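Local coordinates for protein chitinase (PDB 5DHD) that probably anchors a chitin-hydrolysing enzyme to its polysaccharide, being the second chitin-binding domain of an archaeal chitinase, at residues K36-D41 against S84-Y89. Sequence-based numbering, arbitrary orientation.
With PE3 (3,6,9,12,15,18,21,24,27,30,33,36,39-tridecaoxahentetracontane-1,41-diol), chain E; PE3 (3,6,9,12,15,18,21,24,27,30,33,36,39-tridecaoxahentetracontane-1,41-diol), chain F; PE3 (3,6,9,12,15,18,21,24,27,30,33,36,39-tridecaoxahentetracontane-1,41-diol), chain H.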
ATOM      1  N   LYS A  36      -2.431  -4.450  -1.646  1.00 13.50           N
ATOM      2  CA  LYS A  36      -3.848  -4.522  -1.315  1.00 12.57           C
ATOM      3  C   LYS A  36      -4.068  -4.064   0.111  1.00 12.55           C
ATOM      4  O   LYS A  36      -3.460  -4.593   1.046  1.00 15.01           O
ATOM      5  CB  LYS A  36      -4.381  -5.946  -1.484  1.00 17.51           C
ATOM      6  CG  LYS A  36      -4.321  -6.466  -2.903  1.00 21.36           C
ATOM      7  CD  LYS A  36      -5.162  -7.724  -2.986  1.00 25.76           C
ATOM      8  CE  LYS A  36      -5.407  -8.100  -4.410  1.00 41.95           C
ATOM      9  NZ  LYS A  36      -6.182  -9.359  -4.528  1.00 35.53           N
ATOM     10  N   VAL A  37      -4.963  -3.098   0.271  1.00 13.03           N
ATOM     11  CA  VAL A  37      -5.256  -2.519   1.572  1.00 12.57           C
ATOM     12  C   VAL A  37      -6.696  -2.766   2.000  1.00 16.16           C
ATOM     13  O   VAL A  37      -7.629  -2.547   1.225  1.00 15.08           O
ATOM     14  CB  VAL A  37      -5.004  -1.001   1.526  1.00 12.16           C
ATOM     15  CG1 VAL A  37      -5.313  -0.371   2.876  1.00 13.60           C
ATOM     16  CG2 VAL A  37      -3.564  -0.723   1.084  1.00 13.72           C
ATOM     17  N   LYS A  38      -6.864  -3.224   3.236  1.00 14.98           N
ATOM     18  CA  LYS A  38      -8.186  -3.474   3.801  1.00 15.44           C
ATOM     19  C   LYS A  38      -8.481  -2.369   4.807  1.00 16.06           C
ATOM     20  O   LYS A  38      -7.714  -2.158   5.747  1.00 15.91           O
ATOM     21  CB  LYS A  38      -8.226  -4.826   4.518  1.00 19.49           C
ATOM     22  CG  LYS A  38      -9.565  -5.132   5.226  1.00 20.27           C
ATOM     23  CD  LYS A  38     -10.695  -5.349   4.229  1.00 23.79           C
ATOM     24  CE  LYS A  38     -11.995  -5.758   4.931  1.00 35.55           C
ATOM     25  NZ  LYS A  38     -12.458  -4.744   5.935  1.00 47.89           N
ATOM     26  N   LEU A  39      -9.586  -1.663   4.605  1.00 16.02           N
ATOM     27  CA  LEU A  39      -9.978  -0.580   5.500  1.00 15.55           C
ATOM     28  C   LEU A  39     -11.165  -0.988   6.361  1.00 19.51           C
ATOM     29  O   LEU A  39     -11.945  -1.859   5.978  1.00 21.86           O
ATOM     30  CB  LEU A  39     -10.422   0.645   4.692  1.00 17.26           C
ATOM     31  CG  LEU A  39      -9.451   1.256   3.685  1.00 18.20           C
ATOM     32  CD1 LEU A  39     -10.108   2.451   3.005  1.00 18.40           C
ATOM     33  CD2 LEU A  39      -8.178   1.672   4.402  1.00 18.72           C
ATOM     34  N   LYS A  40     -11.303  -0.355   7.521  1.00 20.19           N
ATOM     35  CA  LYS A  40     -12.443  -0.631   8.386  1.00 21.40           C
ATOM     36  C   LYS A  40     -13.677  -0.114   7.655  1.00 22.50           C
ATOM     37  O   LYS A  40     -13.587   0.836   6.879  1.00 21.83           O
ATOM     38  CB  LYS A  40     -12.279   0.124   9.703  1.00 27.13           C
ATOM     39  CG  LYS A  40     -11.415  -0.578  10.728  1.00 44.05           C
ATOM     40  CD  LYS A  40     -11.487   0.138  12.074  1.00 55.15           C
ATOM     41  CE  LYS A  40     -10.207   0.899  12.367  1.00 63.35           C
ATOM     42  NZ  LYS A  40     -10.321   1.728  13.601  1.00 69.99           N
ATOM     43  N   ASP A  41     -14.831  -0.728   7.899  1.00 25.59           N
ATOM     44  CA  ASP A  41     -16.055  -0.296   7.234  1.00 28.95           C
ATOM     45  C   ASP A  41     -16.327   1.176   7.509  1.00 24.24           C
ATOM     46  O   ASP A  41     -16.162   1.649   8.634  1.00 27.55           O
ATOM     47  CB  ASP A  41     -17.248  -1.136   7.704  1.00 33.15           C
ATOM     48  CG  ASP A  41     -17.079  -2.605   7.389  1.00 45.64           C
ATOM     49  OD1 ASP A  41     -16.714  -2.926   6.236  1.00 47.28           O
ATOM     50  OD2 ASP A  41     -17.318  -3.437   8.291  1.00 54.54           O
ATOM     51  N   SER A  84      -7.616   3.568  10.274  1.00 15.48           N
ATOM     52  CA  SER A  84      -8.637   2.708   9.693  1.00 16.43           C
ATOM     53  C   SER A  84      -8.105   1.529   8.877  1.00 15.53           C
ATOM     54  O   SER A  84      -8.875   0.637   8.510  1.00 17.33           O
ATOM     55  CB  SER A  84      -9.587   3.520   8.832  1.00 20.21           C
ATOM     56  OG  SER A  84      -8.942   3.903   7.636  1.00 23.36           O
ATOM     57  N   VAL A  85      -6.807   1.515   8.579  1.00 14.30           N
ATOM     58  CA  VAL A  85      -6.247   0.396   7.821  1.00 15.91           C
ATOM     59  C   VAL A  85      -6.083  -0.818   8.729  1.00 16.17           C
ATOM     60  O   VAL A  85      -5.396  -0.756   9.752  1.00 16.32           O
ATOM     61  CB  VAL A  85      -4.868   0.736   7.202  1.00 12.95           C
ATOM     62  CG1 VAL A  85      -4.221  -0.534   6.630  1.00 14.97           C
ATOM     63  CG2 VAL A  85      -5.035   1.762   6.091  1.00 15.18           C
ATOM     64  N   GLU A  86      -6.716  -1.923   8.349  1.00 16.91           N
ATOM     65  CA  GLU A  86      -6.639  -3.146   9.136  1.00 17.26           C
ATOM     66  C   GLU A  86      -5.490  -4.039   8.694  1.00 17.10           C
ATOM     67  O   GLU A  86      -4.914  -4.759   9.510  1.00 18.40           O
ATOM     68  CB  GLU A  86      -7.939  -3.932   9.015  1.00 21.66           C
ATOM     69  CG  GLU A  86      -9.161  -3.123   9.412  1.00 28.41           C
ATOM     70  CD  GLU A  86     -10.437  -3.930   9.378  1.00 37.07           C
ATOM     71  OE1 GLU A  86     -10.539  -4.863   8.552  1.00 33.69           O
ATOM     72  OE2 GLU A  86     -11.344  -3.618  10.177  1.00 39.21           O
ATOM     73  N   ALA A  87      -5.167  -4.004   7.403  1.00 16.06           N
ATOM     74  CA  ALA A  87      -4.079  -4.824   6.874  1.00 15.09           C
ATOM     75  C   ALA A  87      -3.595  -4.322   5.521  1.00 13.49           C
ATOM     76  O   ALA A  87      -4.352  -3.716   4.764  1.00 14.23           O
ATOM     77  CB  ALA A  87      -4.557  -6.282   6.719  1.00 20.06           C
ATOM     78  N   ILE A  88      -2.320  -4.576   5.233  1.00 13.36           N
ATOM     79  CA  ILE A  88      -1.716  -4.190   3.963  1.00 14.07           C
ATOM     80  C   ILE A  88      -0.950  -5.410   3.463  1.00 14.06           C
ATOM     81  O   ILE A  88      -0.140  -5.984   4.196  1.00 15.81           O
ATOM     82  CB  ILE A  88      -0.745  -2.987   4.110  1.00 13.75           C
ATOM     83  CG1 ILE A  88      -1.506  -1.759   4.656  1.00 14.54           C
ATOM     84  CG2 ILE A  88      -0.066  -2.696   2.751  1.00 13.44           C
ATOM     85  CD1 ILE A  88      -0.615  -0.528   4.909  1.00 16.44           C
ATOM     86  N   TYR A  89      -1.219  -5.809   2.224  1.00 14.79           N
ATOM     87  CA  TYR A  89      -0.568  -6.973   1.629  1.00 13.37           C
ATOM     88  C   TYR A  89       0.239  -6.583   0.398  1.00 13.54           C
ATOM     89  O   TYR A  89      -0.248  -5.842  -0.454  1.00 15.80           O
ATOM     90  CB  TYR A  89      -1.625  -8.005   1.195  1.00 16.72           C
ATOM     91  CG  TYR A  89      -2.553  -8.451   2.308  1.00 16.41           C
ATOM     92  CD1 TYR A  89      -2.206  -9.508   3.154  1.00 19.80           C
ATOM     93  CD2 TYR A  89      -3.763  -7.804   2.523  1.00 18.26           C
ATOM     94  CE1 TYR A  89      -3.055  -9.902   4.187  1.00 21.52           C
ATOM     95  CE2 TYR A  89      -4.615  -8.188   3.545  1.00 17.85           C
ATOM     96  CZ  TYR A  89      -4.249  -9.235   4.364  1.00 21.15           C
ATOM     97  OH  TYR A  89      -5.112  -9.613   5.356  1.00 24.45           O
TER
HETATM   98  C18 PE3 E 804      -6.167 -11.398  -1.683  0.50 26.51           C
HETATM   99  C17 PE3 E 804      -5.400 -12.349  -2.591  0.50 30.59           C
HETATM  100  O16 PE3 E 804      -4.596 -11.537  -3.431  0.50 32.17           O
HETATM  101  C15 PE3 E 804      -3.814 -12.291  -4.335  0.50 35.69           C
HETATM  102  C14 PE3 E 804      -3.035 -11.293  -5.170  0.50 39.97           C
HETATM  103  O13 PE3 E 804      -3.982 -10.676  -6.026  0.50 35.27           O
HETATM  104  C12 PE3 E 804      -3.303  -9.702  -6.794  0.50 38.34           C
HETATM  105  C11 PE3 E 804      -4.310  -9.048  -7.733  0.50 39.32           C
HETATM  106  O10 PE3 E 804      -5.448  -8.557  -7.045  0.50 46.47           O
HETATM  107  C9  PE3 E 804      -6.256  -7.967  -8.060  0.50 44.67           C
HETATM  108  C8  PE3 E 804      -7.553  -7.369  -7.531  0.50 43.38           C
HETATM  109  O7  PE3 E 804      -8.080  -8.166  -6.481  0.50 36.56           O
HETATM  110  C6  PE3 E 804      -9.257  -7.496  -6.050  0.50 43.09           C
HETATM  111  C5  PE3 E 804      -9.972  -8.245  -4.922  0.50 37.41           C
HETATM  112  O4  PE3 E 804      -9.028  -8.766  -3.997  0.50 41.88           O
HETATM  113  C30 PE3 F 805       0.481  -9.929   9.301  1.00 34.15           C
HETATM  114  C29 PE3 F 805      -0.577  -9.470   8.299  1.00 29.36           C
HETATM  115  O28 PE3 F 805      -1.858  -9.836   8.783  1.00 50.47           O
HETATM  116  C27 PE3 F 805      -2.826  -9.394   7.827  1.00 45.88           C
HETATM  117  C26 PE3 F 805      -4.231  -9.782   8.297  1.00 45.74           C
HETATM  118  O25 PE3 F 805      -4.661  -8.906   9.345  1.00 40.88           O
HETATM  119  O13 PE3 H 807      -1.852  -6.191  14.110  1.00 59.47           O
HETATM  120  C12 PE3 H 807      -1.303  -5.460  12.961  1.00 70.00           C
HETATM  121  C11 PE3 H 807      -2.378  -4.799  12.154  1.00 70.00           C
HETATM  122  O10 PE3 H 807      -2.753  -3.503  12.708  1.00 70.00           O
HETATM  123  C9  PE3 H 807      -3.890  -2.953  11.959  1.00 60.73           C
HETATM  124  C8  PE3 H 807      -4.399  -1.595  12.538  1.00 47.28           C
HETATM  125  O7  PE3 H 807      -4.736  -1.739  13.989  1.00 47.96           O
HETATM  126  C6  PE3 H 807      -5.211  -0.451  14.503  1.00 41.01           C
HETATM  127  O   HOH W   1     -14.474  -2.923   9.773  1.00 47.48           O
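Lys38 NZ is gripped by two oxygens, its own neighbour's carbonyl Leu39 O at 2.9 Å and the carboxylate atom Glu86 OE1 at 3.2 Å, the latter a salt bridge in which NZ sits above the carboxylate plane rather than in it. The setting is a classic beta bulge between antiparallel strands 34-39 and 85-92 of the five-stranded sheet: Glu86 and Ala87 both lie opposite Lys38, whose O accepts Glu86 N at 2.8 Å while its N donates to Ala87 O in an almost straight hydrogen bond (N-H...O 175°). At the bulge the Glu86 side chain points toward 36-41 and runs alongside that of Lys38, and a lysine suits this spot because its chain, bent at chi2 (68°) and chi4, can fold back over the strand end to both acceptors. The other carboxylate oxygen, Glu86 OE2, packs against Lys40 CG and takes a bond from a water that also accepts Asp41 N. An alanine in place of Glu86 would probably leave the Lys38 ammonium without its charged mate and that water without one of its anchors. On the inward side, branched Val37, Leu39 and Val85 fill the seam, Leu39 CD2 touching Val85 CG2 at 3.6 Å, and Phe77 of strand 72-79, in the other sheet of the sandwich, covers both valines. At the far end Lys36 and Tyr89 form a hydrogen-bonded pair. Small Ala87 and the Tyr89 ring receive one polyethylene glycol fragment, while extended Lys36 sends NZ into the curl of another, where it bonds four of its oxygens, O16 at 2.9 Å among them.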